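Local coordinates for penicillin-binding protein 2B (Streptococcus pneumoniae, PDB 2WAD) that probably acts as a transpeptidase, cross-linking the peptides of adjacent glycan strands during peripheral peptidoglycan synthesis, and binds penicillin, at residues K389-S394 and G483-G488; Y422-L427 and L598-A603; Y531-A536 and Q644-V649. All blocks are in the same frame, centred on the assembly; numbering follows the deposited sequence.

All three contacts belong to the transpeptidase domain. Contacts 1 and 3 are buried and adjoin each other, their centres about 13 Å apart: Tyr531 of helix 525-536 places its OH 3.3 Å from Ala390 CB of helix 389-398, and the same helix packs on the sheet in contact 3, which places it between helix 389-398 and the sheet. Contact 2 joins two loops and is only partly buried; its centre is about 21 Å from that of contact 1. The chemistry differs accordingly. Contact 1 adds a hydroxyl-to-hydroxyl bond to its apolar packing, contact 3 packs small aliphatic groups against a strand, and contact 2 sets aromatic rings against leucine and threonine methyls.

Contact 1: residues K389-S394 and G483-G488; sequences KAATIS and GEYGLG
Tyr485 and Ser394 meet through their hydroxyls, joining the C-terminal end of helix 471-484, where the chain leaves it, to helix 389-398, whose Lys389 fits the SxxK motif of penicillin-binding proteins with Ser386, the probable acyl-ester serine. Lys389 itself points elsewhere, its NZ bonded to Ser386, Asn445 and Ser443. Helix 471-484 ends in a Schellman motif, with Gly486 at positive phi (88°) and its N bonded to Gly483 O. Just before that glycine, Tyr485 has CG anti to the carbonyl carbon (chi1 -78°), which carries its ring across to helix 389-398 and its OH to Ser394. Ser394 OG lies at the ring edge, near its plane, and accepts a 2.8 Å bond from Tyr485 OH. Ser394 OG in turn donates to Ala390 O one turn back, so the two bonds form a chain from Tyr485 to the helix backbone. Ala391 CB approaches the same ring obliquely, 3.8 Å from Tyr485 CD2, while Leu487 CD1 reaches that methyl at 4.2 Å. Helix 578-593 adds Met581 and Leu584 to the surroundings of Tyr485. At the end of this chain, Ala390 O holds two donors on opposite faces of its carbonyl plane: Ser394 N, and Ser394 OG with a C=O...OG angle of 148°.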
loop_
_atom_site.group_PDB
_atom_site.type_symbol
_atom_site.label_atom_id
_atom_site.label_comp_id
_atom_site.label_asym_id
_atom_site.label_seq_id
_atom_site.Cartn_x
_atom_site.Cartn_y
_atom_site.Cartn_z
ATOM N N LYS A 389 -13.990 -12.724 18.940
ATOM C CA LYS A 389 -14.179 -13.667 20.024
ATOM C C LYS A 389 -13.621 -15.071 19.777
ATOM O O LYS A 389 -13.219 -15.771 20.709
ATOM C CB LYS A 389 -15.639 -13.658 20.488
ATOM C CG LYS A 389 -15.964 -12.393 21.258
ATOM C CD LYS A 389 -17.438 -12.289 21.642
ATOM C CE LYS A 389 -17.649 -11.012 22.446
ATOM N NZ LYS A 389 -19.052 -10.690 22.850
ATOM N N ALA A 390 -13.565 -15.475 18.515
ATOM C CA ALA A 390 -12.967 -16.754 18.136
ATOM C C ALA A 390 -11.458 -16.822 18.393
ATOM O O ALA A 390 -10.912 -17.913 18.646
ATOM C CB ALA A 390 -13.230 -17.036 16.689
ATOM N N ALA A 391 -10.775 -15.679 18.329
ATOM C CA ALA A 391 -9.341 -15.683 18.606
ATOM C C ALA A 391 -9.102 -15.825 20.111
ATOM O O ALA A 391 -8.151 -16.489 20.533
ATOM C CB ALA A 391 -8.628 -14.442 18.018
ATOM N N THR A 392 -9.962 -15.228 20.929
ATOM C CA THR A 392 -9.831 -15.357 22.388
ATOM C C THR A 392 -10.054 -16.767 22.897
ATOM O O THR A 392 -9.333 -17.220 23.787
ATOM C CB THR A 392 -10.825 -14.461 23.133
ATOM O OG1 THR A 392 -10.713 -13.127 22.618
ATOM C CG2 THR A 392 -10.508 -14.467 24.610
ATOM N N ILE A 393 -11.078 -17.437 22.368
ATOM C CA ILE A 393 -11.268 -18.851 22.627
ATOM C C ILE A 393 -10.042 -19.652 22.189
ATOM O O ILE A 393 -9.617 -20.580 22.877
ATOM C CB ILE A 393 -12.568 -19.385 21.975
ATOM C CG1 ILE A 393 -13.781 -18.623 22.518
ATOM C CG2 ILE A 393 -12.821 -20.843 22.339
ATOM C CD1 ILE A 393 -15.105 -18.917 21.780
ATOM N N SER A 394 -9.484 -19.342 21.025
ATOM C CA SER A 394 -8.293 -20.068 20.588
ATOM C C SER A 394 -7.187 -19.960 21.660
ATOM O O SER A 394 -6.518 -20.933 21.996
ATOM C CB SER A 394 -7.778 -19.515 19.262
ATOM O OG SER A 394 -8.724 -19.666 18.216
ATOM N N GLY A 483 -2.132 -12.073 17.213
ATOM C CA GLY A 483 -1.119 -11.998 16.160
ATOM C C GLY A 483 -1.055 -13.197 15.224
ATOM O O GLY A 483 -0.791 -13.040 14.026
ATOM N N GLU A 484 -1.347 -14.398 15.729
ATOM C CA GLU A 484 -1.440 -15.576 14.854
ATOM C C GLU A 484 -2.504 -15.455 13.760
ATOM O O GLU A 484 -2.469 -16.188 12.764
ATOM C CB GLU A 484 -1.734 -16.834 15.665
ATOM C CG GLU A 484 -0.577 -17.314 16.541
ATOM C CD GLU A 484 -0.944 -18.623 17.218
ATOM O OE1 GLU A 484 -1.617 -18.594 18.258
ATOM O OE2 GLU A 484 -0.587 -19.694 16.702
ATOM N N TYR A 485 -3.457 -14.545 13.958
ATOM C CA TYR A 485 -4.564 -14.385 13.024
ATOM C C TYR A 485 -4.402 -13.088 12.276
ATOM O O TYR A 485 -5.247 -12.712 11.429
ATOM C CB TYR A 485 -5.895 -14.380 13.746
ATOM C CG TYR A 485 -6.421 -15.733 14.167
ATOM C CD1 TYR A 485 -7.146 -16.526 13.295
ATOM C CD2 TYR A 485 -6.306 -16.155 15.492
ATOM C CE1 TYR A 485 -7.665 -17.774 13.718
ATOM C CE2 TYR A 485 -6.838 -17.360 15.920
ATOM C CZ TYR A 485 -7.523 -18.171 15.037
ATOM O OH TYR A 485 -8.035 -19.391 15.475
ATOM N N GLY A 486 -3.297 -12.410 12.583
ATOM C CA GLY A 486 -2.984 -11.130 11.954
ATOM C C GLY A 486 -3.591 -9.942 12.670
ATOM O O GLY A 486 -3.566 -8.803 12.190
ATOM N N LEU A 487 -4.172 -10.188 13.830
ATOM C CA LEU A 487 -4.748 -9.095 14.613
ATOM C C LEU A 487 -3.646 -8.474 15.496
ATOM O O LEU A 487 -3.305 -9.022 16.539
ATOM C CB LEU A 487 -5.891 -9.650 15.481
ATOM C CG LEU A 487 -7.030 -10.356 14.715
ATOM C CD1 LEU A 487 -8.027 -11.019 15.629
ATOM C CD2 LEU A 487 -7.741 -9.346 13.805
ATOM N N GLY A 488 -3.085 -7.340 15.088
ATOM C CA GLY A 488 -1.993 -6.702 15.835
ATOM C C GLY A 488 -0.614 -7.054 15.292
ATOM O O GLY A 488 0.385 -6.639 15.851
#

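Contact 2: residues Y422-L427 and L598-A603; sequences YSWYKL and LTTGRA. Unlike the reference sequence in segment 422-427: Tyr422 (reference Asn), Lys426 (reference Thr), Leu427 (reference Gln).
Leu598 opens the second segment by setting its CD2 methyl against both aromatic side chains of the facing loop, 3.8 Å from Tyr425 CD1 and 3.9 Å from Trp424 CZ2. Its other methyl, CD1, lies over one face of the Tyr425 ring, and the two side chains cross at nearly a right angle. Both aromatics occupy the middle of a type I turn from Ser423 to Lys426, each with CG between backbone N and carbonyl carbon (chi1 66° for Trp424, 41° for Tyr425). These torsions bring the rings together, Tyr425 CD1 above the indole plane but offset toward its rim, with Trp424 CE2 at the edge of the tyrosine ring. Leu598 also uses its backbone: its O is in the indole plane, 3.7 Å from Trp424 CZ2. Past Thr599, whose side chain points away, the Thr600 methyl CG2 comes obliquely to within 3.5 Å of Trp424 NE1, whose hydrogen goes to Tyr442 O, while Thr600 OG1 is bonded to Glu441 O. The Trp424 side chain is about 7 Å from that of Ser386, the probable acyl-ester serine, so the loop pair lies beside the active site. It packs against the end of helix 436-442, with Phe432 of strand 432-434 touching both Tyr425 and Leu598.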
loop_
_atom_site.group_PDB
_atom_site.type_symbol
_atom_site.label_atom_id
_atom_site.label_comp_id
_atom_site.label_asym_id
_atom_site.label_seq_id
_atom_site.Cartn_x
_atom_site.Cartn_y
_atom_site.Cartn_z
ATOM N N TYR A 422 -21.603 -7.442 31.348
ATOM C CA TYR A 422 -22.761 -8.144 30.765
ATOM C C TYR A 422 -22.580 -8.324 29.263
ATOM O O TYR A 422 -21.688 -7.715 28.656
ATOM C CB TYR A 422 -24.055 -7.339 30.971
ATOM C CG TYR A 422 -24.439 -7.125 32.413
ATOM C CD1 TYR A 422 -25.190 -8.063 33.096
ATOM C CD2 TYR A 422 -24.028 -5.990 33.097
ATOM C CE1 TYR A 422 -25.530 -7.882 34.420
ATOM C CE2 TYR A 422 -24.362 -5.802 34.426
ATOM C CZ TYR A 422 -25.121 -6.746 35.084
ATOM O OH TYR A 422 -25.467 -6.562 36.416
ATOM N N SER A 423 -23.453 -9.134 28.666
ATOM C CA SER A 423 -23.501 -9.279 27.217
ATOM C C SER A 423 -24.638 -8.395 26.705
ATOM O O SER A 423 -25.293 -7.727 27.499
ATOM C CB SER A 423 -23.740 -10.744 26.843
ATOM O OG SER A 423 -22.593 -11.521 27.155
ATOM N N TRP A 424 -24.876 -8.391 25.400
ATOM C CA TRP A 424 -25.923 -7.552 24.816
ATOM C C TRP A 424 -27.308 -7.879 25.388
ATOM O O TRP A 424 -28.161 -7.011 25.470
ATOM C CB TRP A 424 -25.921 -7.671 23.286
ATOM C CG TRP A 424 -26.302 -9.024 22.734
ATOM C CD1 TRP A 424 -25.452 -10.057 22.409
ATOM C CD2 TRP A 424 -27.620 -9.470 22.383
ATOM N NE1 TRP A 424 -26.163 -11.107 21.869
ATOM C CE2 TRP A 424 -27.497 -10.777 21.859
ATOM C CE3 TRP A 424 -28.894 -8.895 22.466
ATOM C CZ2 TRP A 424 -28.599 -11.509 21.418
ATOM C CZ3 TRP A 424 -29.993 -9.638 22.018
ATOM C CH2 TRP A 424 -29.832 -10.926 21.501
ATOM N N TYR A 425 -27.506 -9.118 25.823
ATOM C CA TYR A 425 -28.786 -9.562 26.373
ATOM C C TYR A 425 -28.975 -9.397 27.895
ATOM O O TYR A 425 -30.011 -9.775 28.430
ATOM C CB TYR A 425 -29.012 -11.023 25.972
ATOM C CG TYR A 425 -27.802 -11.938 26.042
ATOM C CD1 TYR A 425 -27.083 -12.260 24.890
ATOM C CD2 TYR A 425 -27.403 -12.513 27.244
ATOM C CE1 TYR A 425 -25.991 -13.111 24.926
ATOM C CE2 TYR A 425 -26.309 -13.374 27.302
ATOM C CZ TYR A 425 -25.614 -13.680 26.139
ATOM O OH TYR A 425 -24.537 -14.549 26.190
ATOM N N LYS A 426 -27.970 -8.850 28.579
ATOM C CA LYS A 426 -28.048 -8.509 30.008
ATOM C C LYS A 426 -28.604 -9.633 30.881
ATOM O O LYS A 426 -28.054 -10.729 30.934
ATOM C CB LYS A 426 -28.868 -7.226 30.245
ATOM C CG LYS A 426 -28.580 -6.076 29.295
ATOM C CD LYS A 426 -27.171 -5.575 29.543
ATOM C CE LYS A 426 -26.807 -4.371 28.689
ATOM N NZ LYS A 426 -25.359 -4.059 28.862
ATOM N N LEU A 427 -29.717 -9.335 31.549
ATOM C CA LEU A 427 -30.309 -10.184 32.573
ATOM C C LEU A 427 -31.484 -10.992 32.020
ATOM O O LEU A 427 -32.051 -11.862 32.701
ATOM C CB LEU A 427 -30.733 -9.297 33.756
ATOM C CG LEU A 427 -29.548 -8.548 34.384
ATOM C CD1 LEU A 427 -29.903 -7.363 35.302
ATOM C CD2 LEU A 427 -28.674 -9.583 35.115
ATOM N N LEU A 598 -31.271 -15.835 20.875
ATOM C CA LEU A 598 -29.968 -15.192 21.072
ATOM C C LEU A 598 -29.047 -15.317 19.864
ATOM O O LEU A 598 -27.924 -14.815 19.888
ATOM C CB LEU A 598 -29.243 -15.715 22.331
ATOM C CG LEU A 598 -30.003 -15.508 23.638
ATOM C CD1 LEU A 598 -29.287 -16.163 24.815
ATOM C CD2 LEU A 598 -30.255 -14.030 23.893
ATOM N N THR A 599 -29.499 -16.020 18.832
ATOM C CA THR A 599 -28.739 -16.100 17.605
ATOM C C THR A 599 -28.543 -14.694 17.043
ATOM O O THR A 599 -29.512 -13.943 16.865
ATOM C CB THR A 599 -29.455 -16.966 16.572
ATOM O OG1 THR A 599 -29.455 -18.325 17.030
ATOM C CG2 THR A 599 -28.711 -16.884 15.223
ATOM N N THR A 600 -27.291 -14.339 16.766
ATOM C CA THR A 600 -26.970 -12.955 16.446
ATOM C C THR A 600 -26.876 -12.655 14.950
ATOM O O THR A 600 -26.900 -11.488 14.552
ATOM C CB THR A 600 -25.626 -12.523 17.077
ATOM O OG1 THR A 600 -24.599 -13.449 16.683
ATOM C CG2 THR A 600 -25.732 -12.465 18.623
ATOM N N GLY A 601 -26.759 -13.676 14.110
ATOM C CA GLY A 601 -26.414 -13.395 12.723
ATOM C C GLY A 601 -27.268 -13.932 11.584
ATOM O O GLY A 601 -26.765 -14.097 10.458
ATOM N N ARG A 602 -28.550 -14.188 11.836
ATOM C CA ARG A 602 -29.421 -14.638 10.748
ATOM C C ARG A 602 -29.486 -13.662 9.567
ATOM O O ARG A 602 -29.777 -14.064 8.433
ATOM C CB ARG A 602 -30.832 -14.992 11.276
ATOM C CG ARG A 602 -30.860 -16.291 12.106
ATOM C CD ARG A 602 -32.262 -16.582 12.645
ATOM N NE ARG A 602 -32.663 -15.574 13.620
ATOM C CZ ARG A 602 -32.826 -15.806 14.921
ATOM N NH1 ARG A 602 -32.650 -17.023 15.424
ATOM N NH2 ARG A 602 -33.167 -14.816 15.732
ATOM N N ALA A 603 -29.189 -12.381 9.788
ATOM C CA ALA A 603 -29.125 -11.469 8.637
ATOM C C ALA A 603 -28.137 -11.883 7.537
ATOM O O ALA A 603 -28.358 -11.541 6.361
ATOM C CB ALA A 603 -28.901 -10.005 9.065
#

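Contact 3: residues Y531-A536 and Q644-V649; sequences YVATIA and QIAVAV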
loop_
_atom_site.group_PDB
_atom_site.type_symbol
_atom_site.label_atom_id
_atom_site.label_comp_id
_atom_site.label_asym_id
_atom_site.label_seq_id
_atom_site.Cartn_x
_atom_site.Cartn_y
_atom_site.Cartn_z
ATOM N N TYR A 531 -7.804 -12.278 9.345
ATOM C CA TYR A 531 -8.208 -13.082 10.500
ATOM C C TYR A 531 -9.325 -14.054 10.104
ATOM O O TYR A 531 -9.204 -15.277 10.277
ATOM C CB TYR A 531 -8.575 -12.157 11.675
ATOM C CG TYR A 531 -9.620 -12.666 12.656
ATOM C CD1 TYR A 531 -9.398 -13.825 13.393
ATOM C CD2 TYR A 531 -10.793 -11.950 12.903
ATOM C CE1 TYR A 531 -10.306 -14.289 14.312
ATOM C CE2 TYR A 531 -11.729 -12.403 13.837
ATOM C CZ TYR A 531 -11.465 -13.574 14.540
ATOM O OH TYR A 531 -12.362 -14.072 15.464
ATOM N N VAL A 532 -10.401 -13.543 9.509
ATOM C CA VAL A 532 -11.470 -14.470 9.115
ATOM C C VAL A 532 -11.023 -15.404 7.983
ATOM O O VAL A 532 -11.479 -16.564 7.940
ATOM C CB VAL A 532 -12.818 -13.788 8.783
ATOM C CG1 VAL A 532 -12.664 -12.837 7.563
ATOM C CG2 VAL A 532 -13.857 -14.865 8.470
ATOM N N ALA A 533 -10.125 -14.940 7.106
ATOM C CA ALA A 533 -9.606 -15.800 6.015
ATOM C C ALA A 533 -8.776 -16.959 6.558
ATOM O O ALA A 533 -8.807 -18.067 6.005
ATOM C CB ALA A 533 -8.770 -15.009 5.000
ATOM N N THR A 534 -8.057 -16.696 7.651
ATOM C CA THR A 534 -7.254 -17.709 8.345
ATOM C C THR A 534 -8.133 -18.820 8.921
ATOM O O THR A 534 -7.847 -20.016 8.782
ATOM C CB THR A 534 -6.395 -17.052 9.473
ATOM O OG1 THR A 534 -5.476 -16.112 8.893
ATOM C CG2 THR A 534 -5.617 -18.097 10.263
ATOM N N ILE A 535 -9.214 -18.423 9.580
ATOM C CA ILE A 535 -10.243 -19.374 9.995
ATOM C C ILE A 535 -10.780 -20.169 8.805
ATOM O O ILE A 535 -10.893 -21.402 8.842
ATOM C CB ILE A 535 -11.410 -18.663 10.728
ATOM C CG1 ILE A 535 -10.894 -18.043 12.029
ATOM C CG2 ILE A 535 -12.523 -19.692 11.001
ATOM C CD1 ILE A 535 -11.863 -17.140 12.790
ATOM N N ALA A 536 -11.080 -19.471 7.726
ATOM C CA ALA A 536 -11.639 -20.114 6.544
ATOM C C ALA A 536 -10.633 -21.068 5.882
ATOM O O ALA A 536 -11.027 -21.965 5.152
ATOM C CB ALA A 536 -12.100 -19.038 5.541
ATOM N N GLN A 644 -14.382 -19.758 -0.614
ATOM C CA GLN A 644 -13.730 -19.137 -1.764
ATOM C C GLN A 644 -13.656 -17.622 -1.620
ATOM O O GLN A 644 -12.992 -16.928 -2.390
ATOM C CB GLN A 644 -14.447 -19.561 -3.048
ATOM C CG GLN A 644 -14.015 -20.956 -3.505
ATOM C CD GLN A 644 -15.082 -21.631 -4.351
ATOM O OE1 GLN A 644 -15.415 -21.155 -5.442
ATOM N NE2 GLN A 644 -15.643 -22.733 -3.839
ATOM N N ILE A 645 -14.322 -17.114 -0.593
ATOM C CA ILE A 645 -14.218 -15.699 -0.241
ATOM C C ILE A 645 -14.335 -15.535 1.280
ATOM O O ILE A 645 -15.142 -16.195 1.943
ATOM C CB ILE A 645 -15.302 -14.863 -0.976
ATOM C CG1 ILE A 645 -15.202 -13.391 -0.594
ATOM C CG2 ILE A 645 -16.702 -15.394 -0.638
ATOM C CD1 ILE A 645 -15.976 -12.417 -1.485
ATOM N N ALA A 646 -13.533 -14.634 1.832
ATOM C CA ALA A 646 -13.621 -14.246 3.245
ATOM C C ALA A 646 -13.692 -12.734 3.230
ATOM O O ALA A 646 -12.962 -12.123 2.456
ATOM C CB ALA A 646 -12.364 -14.680 3.966
ATOM N N VAL A 647 -14.549 -12.132 4.052
ATOM C CA VAL A 647 -14.759 -10.691 3.981
ATOM C C VAL A 647 -14.817 -10.064 5.378
ATOM O O VAL A 647 -15.363 -10.672 6.289
ATOM C CB VAL A 647 -16.041 -10.347 3.187
ATOM C CG1 VAL A 647 -17.282 -10.902 3.897
ATOM C CG2 VAL A 647 -16.172 -8.818 3.017
ATOM N N ALA A 648 -14.260 -8.857 5.535
ATOM C CA ALA A 648 -14.387 -8.073 6.746
ATOM C C ALA A 648 -15.045 -6.752 6.435
ATOM O O ALA A 648 -14.670 -6.058 5.491
ATOM C CB ALA A 648 -13.019 -7.761 7.368
ATOM N N VAL A 649 -15.953 -6.358 7.311
ATOM C CA VAL A 649 -16.661 -5.105 7.117
ATOM C C VAL A 649 -16.516 -4.344 8.410
ATOM O O VAL A 649 -16.765 -4.894 9.477
ATOM C CB VAL A 649 -18.167 -5.311 6.773
ATOM C CG1 VAL A 649 -18.887 -3.946 6.839
ATOM C CG2 VAL A 649 -18.307 -5.968 5.385
#
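Val532 lays its CG1 methyl over one face of the Val647-Ala648 peptide, roughly 3.6 Å above the plane and displaced toward the oxygen, 3.7 Å from Val647 O. The strand's backbone N-H and C=O groups are used within the sheet, Val647 pairing with Ala636 on one neighbouring strand and Ala648 with Val346 on the other, while at the start of the strand Gln644 and Ile645 both pair with Ala638 in a classic beta bulge. The valine torsion accounts for the first contact, since chi1 of 63° sets CG1 between backbone N and carbonyl carbon, on the side facing the strand; the ring of Tyr531, one residue earlier, points elsewhere and stacks edge-to-face with Tyr485. Beside Val532, Ala646 CB approaches the helix backbone, 3.6 Å from Ala533 CA and 3.8 Å from Ala533 CB. With alanine on both sides, the short axes come within 7.3 Å, running nearly antiparallel at 153°. This is the helix-on-sheet layering of the penicillin-binding transpeptidase fold, shared with serine beta-lactamases: helix 525-536 packs on one face of the antiparallel sheet, and helix 661-676 on the other. Val647 accordingly points away from Val532 and meets Ala666 and Ile670 of helix 661-676, whereas on the near face Val635 and Tyr637 of strand 634-638 extend the packing round Val532.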